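Local coordinates for protein putative antitoxin VapB45 (Mycobacterium tuberculosis, PDB 5AF3) that possibly acts as the antitoxin of a type II toxin-antitoxin system, with VapC45 as its cognate toxin, at residues A[144-148]-A[149-153]. Numbering follows the deposited sequence.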
loop_
_atom_site.group_PDB
_atom_site.type_symbol
_atom_site.label_atom_id
_atom_site.label_comp_id
_atom_site.label_asym_id
_atom_site.label_seq_id
_atom_site.Cartn_x
_atom_site.Cartn_y
_atom_site.Cartn_z
ATOM N N ILE A 144 5.442 14.714 19.832
ATOM C CA ILE A 144 6.005 14.242 21.085
ATOM C C ILE A 144 4.949 14.126 22.187
ATOM O O ILE A 144 3.889 14.775 22.111
ATOM C CB ILE A 144 7.206 15.128 21.562
ATOM C CG1 ILE A 144 6.730 16.484 22.060
ATOM C CG2 ILE A 144 8.266 15.278 20.454
ATOM C CD1 ILE A 144 7.847 17.378 22.631
ATOM N N VAL A 145 5.220 13.265 23.157
ATOM C CA VAL A 145 4.324 13.077 24.308
ATOM C C VAL A 145 5.165 12.834 25.531
ATOM O O VAL A 145 6.316 12.383 25.389
ATOM C CB VAL A 145 3.360 11.885 24.113
ATOM C CG1 VAL A 145 2.321 12.241 23.083
ATOM C CG2 VAL A 145 4.112 10.633 23.714
ATOM N N PRO A 146 4.613 13.150 26.730
ATOM C CA PRO A 146 5.245 12.748 28.007
ATOM C C PRO A 146 5.309 11.232 28.184
ATOM O O PRO A 146 4.337 10.522 27.913
ATOM C CB PRO A 146 4.326 13.350 29.073
ATOM C CG PRO A 146 3.518 14.393 28.383
ATOM C CD PRO A 146 3.389 13.958 26.944
ATOM N N ARG A 147 6.453 10.738 28.610
ATOM C CA ARG A 147 6.586 9.358 29.032
ATOM C C ARG A 147 7.526 9.321 30.230
ATOM O O ARG A 147 8.653 9.804 30.140
ATOM C CB ARG A 147 7.132 8.495 27.902
ATOM C CG ARG A 147 6.956 7.016 28.137
ATOM C CD ARG A 147 7.888 6.204 27.265
ATOM N NE ARG A 147 8.425 5.067 28.008
ATOM C CZ ARG A 147 7.774 3.925 28.226
ATOM N NH1 ARG A 147 6.542 3.744 27.748
ATOM N NH2 ARG A 147 8.362 2.958 28.923
ATOM N N SER A 148 7.052 8.768 31.351
ATOM C CA SER A 148 7.861 8.672 32.586
ATOM C C SER A 148 8.538 10.011 32.946
ATOM O O SER A 148 9.741 10.065 33.229
ATOM C CB SER A 148 8.913 7.550 32.476
ATOM O OG SER A 148 8.354 6.334 31.992
ATOM N N GLY A 149 7.758 11.089 32.899
ATOM C CA GLY A 149 8.224 12.412 33.295
ATOM C C GLY A 149 9.100 13.174 32.312
ATOM O O GLY A 149 9.652 14.210 32.665
ATOM N N GLN A 150 9.226 12.677 31.082
ATOM C CA GLN A 150 9.974 13.392 30.038
ATOM C C GLN A 150 9.264 13.282 28.687
ATOM O O GLN A 150 8.455 12.375 28.483
ATOM C CB GLN A 150 11.402 12.860 29.922
ATOM C CG GLN A 150 11.491 11.420 29.442
ATOM C CD GLN A 150 12.896 11.010 29.039
ATOM O OE1 GLN A 150 13.853 11.752 29.248
ATOM N NE2 GLN A 150 13.025 9.821 28.449
ATOM N N TYR A 151 9.577 14.196 27.775
ATOM C CA TYR A 151 8.978 14.160 26.435
ATOM C C TYR A 151 9.758 13.239 25.520
ATOM O O TYR A 151 10.978 13.246 25.520
ATOM C CB TYR A 151 8.879 15.559 25.825
ATOM C CG TYR A 151 7.878 16.414 26.555
ATOM C CD1 TYR A 151 6.508 16.267 26.343
ATOM C CD2 TYR A 151 8.307 17.328 27.510
ATOM C CE1 TYR A 151 5.596 17.047 27.027
ATOM C CE2 TYR A 151 7.414 18.108 28.194
ATOM C CZ TYR A 151 6.059 17.970 27.965
ATOM O OH TYR A 151 5.186 18.782 28.688
ATOM N N VAL A 152 9.036 12.451 24.732
ATOM C CA VAL A 152 9.637 11.505 23.796
ATOM C C VAL A 152 8.814 11.543 22.497
ATOM O O VAL A 152 7.662 11.983 22.508
ATOM C CB VAL A 152 9.610 10.041 24.341
ATOM C CG1 VAL A 152 10.402 9.900 25.641
ATOM C CG2 VAL A 152 8.154 9.545 24.522
ATOM N N PHE A 153 9.366 11.027 21.410
ATOM C CA PHE A 153 8.559 10.897 20.191
ATOM C C PHE A 153 7.431 9.885 20.394
ATOM O O PHE A 153 7.618 8.866 21.046
ATOM C CB PHE A 153 9.400 10.415 19.018
ATOM C CG PHE A 153 10.203 11.490 18.359
ATOM C CD1 PHE A 153 9.587 12.566 17.713
ATOM C CD2 PHE A 153 11.615 11.393 18.343
ATOM C CE1 PHE A 153 10.347 13.561 17.069
ATOM C CE2 PHE A 153 12.388 12.366 17.684
ATOM C CZ PHE A 153 11.783 13.451 17.058
HETATM O O HOH W 1 10.407 8.170 29.172
#
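Val145 and Val152 face each other as a hydrogen-bonded pair in a beta hairpin with a two-residue loop, its strands 144-147 and 150-153 joined by a type I' turn from Arg147 to Gln150. Val145 N donates to Val152 O, and Val152 N returns a bond to Val145 O, both at 2.8 Å. Nearer the turn, Arg147 N donates to Gln150 O at 2.6 Å, almost straight at 171°. The bond that closes the turn is longer: Gln150 N lies 3.1 Å from Arg147 O and well above the carbonyl plane. Ser148 and Gly149 take the positive phi values of a type I' turn, which glycine adopts readily.

On the face with the valines, beta-branched side chains suit an extended backbone. CG2 of Val152 rests 3.7 Å from Arg147 CB, before the chain bends at chi3 (140°) and carries its guanidinium off the hairpin. Pro146 and Tyr151 share the other face at a non-hydrogen-bonded position, where proline's missing N-H costs no cross-strand bond. Side by side, they bring Pro146 CG within 3.6 Å of Tyr151 CE1. From the base of the hairpin, Ile144 CD1 reaches Tyr151 CB at 3.8 Å.

Farther out, Trp124 of helix 115-130 stacks on the Tyr151 ring and also touches Ile144, while Phe153 touches Leu123 of that helix and Leu161 of helix 155-161. Val145 packs on Ala214 of the second subunit. Chi1 of 65° puts Gln150 CG 3.3 Å from Arg147 O, and the straight chain beyond lets NE2 donate to a water that itself donates to Arg147 O at 2.6 Å.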